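Local coordinates for protein putative methylase HI0767 (Haemophilus influenzae, PDB 2IFT) that probably methylates the N2 position of guanosine 966 in 16S rRNA of the assembled 30S particle, using S-adenosyl-L-methionine as methyl donor, at residues Q121-D127 with N150-K154. Residue numbers count along the deposited sequence, not the author numbering.
Sequences QNQPHFD and NNWLK
How a strand-helix-strand unit can be closed by a short parallel pairing is illustrated in this Rossmann-like methyltransferase domain by 121-127, which leads into strand 126-131, and 150-154, which follows helix 139-149. Asn150 leaves the helix, and Asn151, at left-handed backbone angles (53°/48°), turns the chain into the parallel bridge of Phe126 with Leu153 (CA-CA 5.1 Å). Trp152 (m) is central: Trp152 O accepts hydrogen bonds from His125 N (2.8 Å) and Phe126 N (3.1 Å), and Lys154 N donates to Phe126 O (3.0 Å). The six-membered ring of Trp152 turns its edge to the His125 ring face in a T-shaped pair (centroids 5.2 Å apart, planes at 72°), meets Phe126 rim to rim, and has Gln121 CG over it; Trp152 NE1 bonds to Leu117 O, and Trp152 and Leu153 pack on Leu147. Gln121 (m, m) directs NE2 to Gln119 O, while Gln121 N donates to Asn150 O (3.0 Å) and Asn151 ND2 to Gln121 O (2.8 Å). Lys154 (m, t, p, t) lays CG 3.3 Å from Pro124 CB. Backbone hydrogen bonds thus define the register, His125, Phe126 and Trp152 cluster on the side away from Lys154, and this lysine joins apolar packing to a salt bridge, Lys154 NZ to Asp127 OD2 (3.6 Å), whose carboxylate also accepts a hydrogen bond from Glu56 N.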
ATOM      1  N   GLN A 121       8.223 -10.253  12.603  1.00 17.53           N
ATOM      2  CA  GLN A 121       6.916 -10.847  12.837  1.00 19.34           C
ATOM      3  C   GLN A 121       6.919 -12.379  12.897  1.00 20.01           C
ATOM      4  O   GLN A 121       7.597 -13.040  12.115  1.00 18.64           O
ATOM      5  CB  GLN A 121       5.933 -10.360  11.764  1.00 19.42           C
ATOM      6  CG  GLN A 121       5.734  -8.852  11.756  1.00 18.00           C
ATOM      7  CD  GLN A 121       5.332  -8.306  13.124  1.00 20.16           C
ATOM      8  OE1 GLN A 121       4.280  -8.650  13.660  1.00 21.75           O
ATOM      9  NE2 GLN A 121       6.174  -7.447  13.690  1.00 19.57           N
ATOM     10  N   ASN A 122       6.158 -12.935  13.837  1.00 21.92           N
ATOM     11  CA  ASN A 122       6.067 -14.386  13.984  1.00 23.91           C
ATOM     12  C   ASN A 122       5.225 -14.973  12.882  1.00 25.61           C
ATOM     13  O   ASN A 122       5.394 -16.130  12.520  1.00 27.56           O
ATOM     14  CB  ASN A 122       5.410 -14.767  15.297  1.00 24.85           C
ATOM     15  CG  ASN A 122       6.130 -14.212  16.476  1.00 26.69           C
ATOM     16  OD1 ASN A 122       7.340 -13.986  16.421  1.00 29.75           O
ATOM     17  ND2 ASN A 122       5.400 -13.995  17.569  1.00 25.80           N
ATOM     18  N   GLN A 123       4.315 -14.163  12.353  1.00 26.89           N
ATOM     19  CA  GLN A 123       3.401 -14.598  11.307  1.00 28.04           C
ATOM     20  C   GLN A 123       3.211 -13.480  10.286  1.00 25.68           C
ATOM     21  O   GLN A 123       3.132 -12.314  10.656  1.00 24.57           O
ATOM     22  CB  GLN A 123       2.066 -14.950  11.959  1.00 33.65           C
ATOM     23  CG  GLN A 123       1.102 -15.708  11.097  1.00 40.97           C
ATOM     24  CD  GLN A 123      -0.063 -16.234  11.906  1.00 45.81           C
ATOM     25  OE1 GLN A 123       0.126 -16.969  12.883  1.00 47.60           O
ATOM     26  NE2 GLN A 123      -1.277 -15.864  11.508  1.00 47.52           N
ATOM     27  N   PRO A 124       3.147 -13.816   8.987  1.00 25.91           N
ATOM     28  CA  PRO A 124       2.965 -12.783   7.955  1.00 24.46           C
ATOM     29  C   PRO A 124       1.666 -12.009   8.185  1.00 23.79           C
ATOM     30  O   PRO A 124       0.732 -12.530   8.792  1.00 22.92           O
ATOM     31  CB  PRO A 124       2.930 -13.594   6.658  1.00 25.91           C
ATOM     32  CG  PRO A 124       3.752 -14.808   6.985  1.00 25.10           C
ATOM     33  CD  PRO A 124       3.289 -15.151   8.376  1.00 23.97           C
ATOM     34  N   HIS A 125       1.598 -10.770   7.714  1.00 23.14           N
ATOM     35  CA  HIS A 125       0.381  -9.984   7.906  1.00 24.23           C
ATOM     36  C   HIS A 125      -0.266  -9.501   6.617  1.00 22.79           C
ATOM     37  O   HIS A 125      -1.472  -9.279   6.581  1.00 22.12           O
ATOM     38  CB  HIS A 125       0.645  -8.726   8.747  1.00 26.82           C
ATOM     39  CG  HIS A 125       1.104  -8.991  10.144  1.00 28.51           C
ATOM     40  ND1 HIS A 125       1.041  -8.036  11.137  1.00 29.76           N
ATOM     41  CD2 HIS A 125       1.667 -10.084  10.713  1.00 29.26           C
ATOM     42  CE1 HIS A 125       1.542  -8.530  12.255  1.00 31.32           C
ATOM     43  NE2 HIS A 125       1.928  -9.773  12.024  1.00 29.30           N
ATOM     44  N   PHE A 126       0.519  -9.349   5.557  1.00 20.14           N
ATOM     45  CA  PHE A 126      -0.039  -8.777   4.345  1.00 18.81           C
ATOM     46  C   PHE A 126      -0.060  -9.533   3.025  1.00 17.79           C
ATOM     47  O   PHE A 126       0.929 -10.153   2.625  1.00 18.58           O
ATOM     48  CB  PHE A 126       0.620  -7.414   4.130  1.00 15.79           C
ATOM     49  CG  PHE A 126       0.659  -6.566   5.367  1.00 14.71           C
ATOM     50  CD1 PHE A 126       1.866  -6.276   5.991  1.00 12.18           C
ATOM     51  CD2 PHE A 126      -0.522  -6.055   5.918  1.00 14.05           C
ATOM     52  CE1 PHE A 126       1.905  -5.483   7.158  1.00 11.35           C
ATOM     53  CE2 PHE A 126      -0.494  -5.265   7.078  1.00 13.14           C
ATOM     54  CZ  PHE A 126       0.725  -4.982   7.697  1.00  9.78           C
ATOM     55  N   ASP A 127      -1.212  -9.442   2.361  1.00 18.16           N
ATOM     56  CA  ASP A 127      -1.469 -10.046   1.053  1.00 18.38           C
ATOM     57  C   ASP A 127      -1.147  -8.999  -0.007  1.00 17.54           C
ATOM     58  O   ASP A 127      -0.787  -9.331  -1.140  1.00 17.43           O
ATOM     59  CB  ASP A 127      -2.947 -10.428   0.910  1.00 20.69           C
ATOM     60  CG  ASP A 127      -3.353 -11.562   1.822  1.00 26.11           C
ATOM     61  OD1 ASP A 127      -2.997 -12.720   1.518  1.00 28.16           O
ATOM     62  OD2 ASP A 127      -4.023 -11.297   2.846  1.00 29.33           O
ATOM     63  N   ASN A 150      11.825  -9.131   7.785  1.00 26.27           N
ATOM     64  CA  ASN A 150      11.026  -9.424   8.956  1.00 21.76           C
ATOM     65  C   ASN A 150       9.708 -10.173   8.846  1.00 18.94           C
ATOM     66  O   ASN A 150       8.791  -9.938   9.628  1.00 18.55           O
ATOM     67  CB  ASN A 150      10.866  -8.136   9.769  1.00 22.97           C
ATOM     68  CG  ASN A 150      12.215  -7.552  10.190  1.00 23.85           C
ATOM     69  OD1 ASN A 150      13.039  -8.244  10.785  1.00 23.46           O
ATOM     70  ND2 ASN A 150      12.446  -6.282   9.876  1.00 24.34           N
ATOM     71  N   ASN A 151       9.617 -11.075   7.874  1.00 16.57           N
ATOM     72  CA  ASN A 151       8.458 -11.955   7.753  1.00 15.75           C
ATOM     73  C   ASN A 151       7.100 -11.247   7.735  1.00 15.09           C
ATOM     74  O   ASN A 151       6.182 -11.655   8.441  1.00 17.62           O
ATOM     75  CB  ASN A 151       8.528 -12.940   8.935  1.00 12.69           C
ATOM     76  CG  ASN A 151       7.652 -14.167   8.753  1.00 16.06           C
ATOM     77  OD1 ASN A 151       7.568 -14.726   7.665  1.00 16.73           O
ATOM     78  ND2 ASN A 151       7.018 -14.611   9.838  1.00 15.25           N
ATOM     79  N   TRP A 152       6.963 -10.207   6.921  1.00 13.88           N
ATOM     80  CA  TRP A 152       5.716  -9.452   6.864  1.00 12.39           C
ATOM     81  C   TRP A 152       4.758  -9.923   5.794  1.00 13.21           C
ATOM     82  O   TRP A 152       3.538  -9.793   5.935  1.00  9.61           O
ATOM     83  CB  TRP A 152       5.992  -7.976   6.592  1.00 12.60           C
ATOM     84  CG  TRP A 152       6.578  -7.252   7.726  1.00 14.04           C
ATOM     85  CD1 TRP A 152       7.893  -6.978   7.929  1.00 13.33           C
ATOM     86  CD2 TRP A 152       5.872  -6.723   8.853  1.00 14.22           C
ATOM     87  NE1 TRP A 152       8.056  -6.311   9.115  1.00 16.36           N
ATOM     88  CE2 TRP A 152       6.831  -6.141   9.703  1.00 14.24           C
ATOM     89  CE3 TRP A 152       4.517  -6.689   9.224  1.00 15.57           C
ATOM     90  CZ2 TRP A 152       6.485  -5.524  10.910  1.00 15.36           C
ATOM     91  CZ3 TRP A 152       4.169  -6.075  10.431  1.00 15.36           C
ATOM     92  CH2 TRP A 152       5.151  -5.501  11.257  1.00 17.26           C
ATOM     93  N   LEU A 153       5.325 -10.462   4.722  1.00 13.04           N
ATOM     94  CA  LEU A 153       4.556 -10.895   3.578  1.00 15.80           C
ATOM     95  C   LEU A 153       4.071 -12.310   3.565  1.00 19.34           C
ATOM     96  O   LEU A 153       4.802 -13.250   3.861  1.00 20.07           O
ATOM     97  CB  LEU A 153       5.355 -10.653   2.309  1.00 15.96           C
ATOM     98  CG  LEU A 153       5.728  -9.182   2.123  1.00 18.76           C
ATOM     99  CD1 LEU A 153       6.626  -9.072   0.918  1.00 18.69           C
ATOM    100  CD2 LEU A 153       4.472  -8.318   1.958  1.00 15.67           C
ATOM    101  N   LYS A 154       2.813 -12.444   3.187  1.00 21.94           N
ATOM    102  CA  LYS A 154       2.191 -13.738   3.082  1.00 22.75           C
ATOM    103  C   LYS A 154       2.518 -14.233   1.682  1.00 24.21           C
ATOM    104  O   LYS A 154       2.783 -13.436   0.768  1.00 23.09           O
ATOM    105  CB  LYS A 154       0.703 -13.571   3.300  1.00 23.70           C
ATOM    106  CG  LYS A 154       0.431 -12.941   4.653  1.00 25.76           C
ATOM    107  CD  LYS A 154      -1.033 -12.717   4.894  1.00 27.44           C
ATOM    108  CE  LYS A 154      -1.838 -13.928   4.518  1.00 29.39           C
ATOM    109  NZ  LYS A 154      -3.160 -13.862   5.171  1.00 32.58           N
TER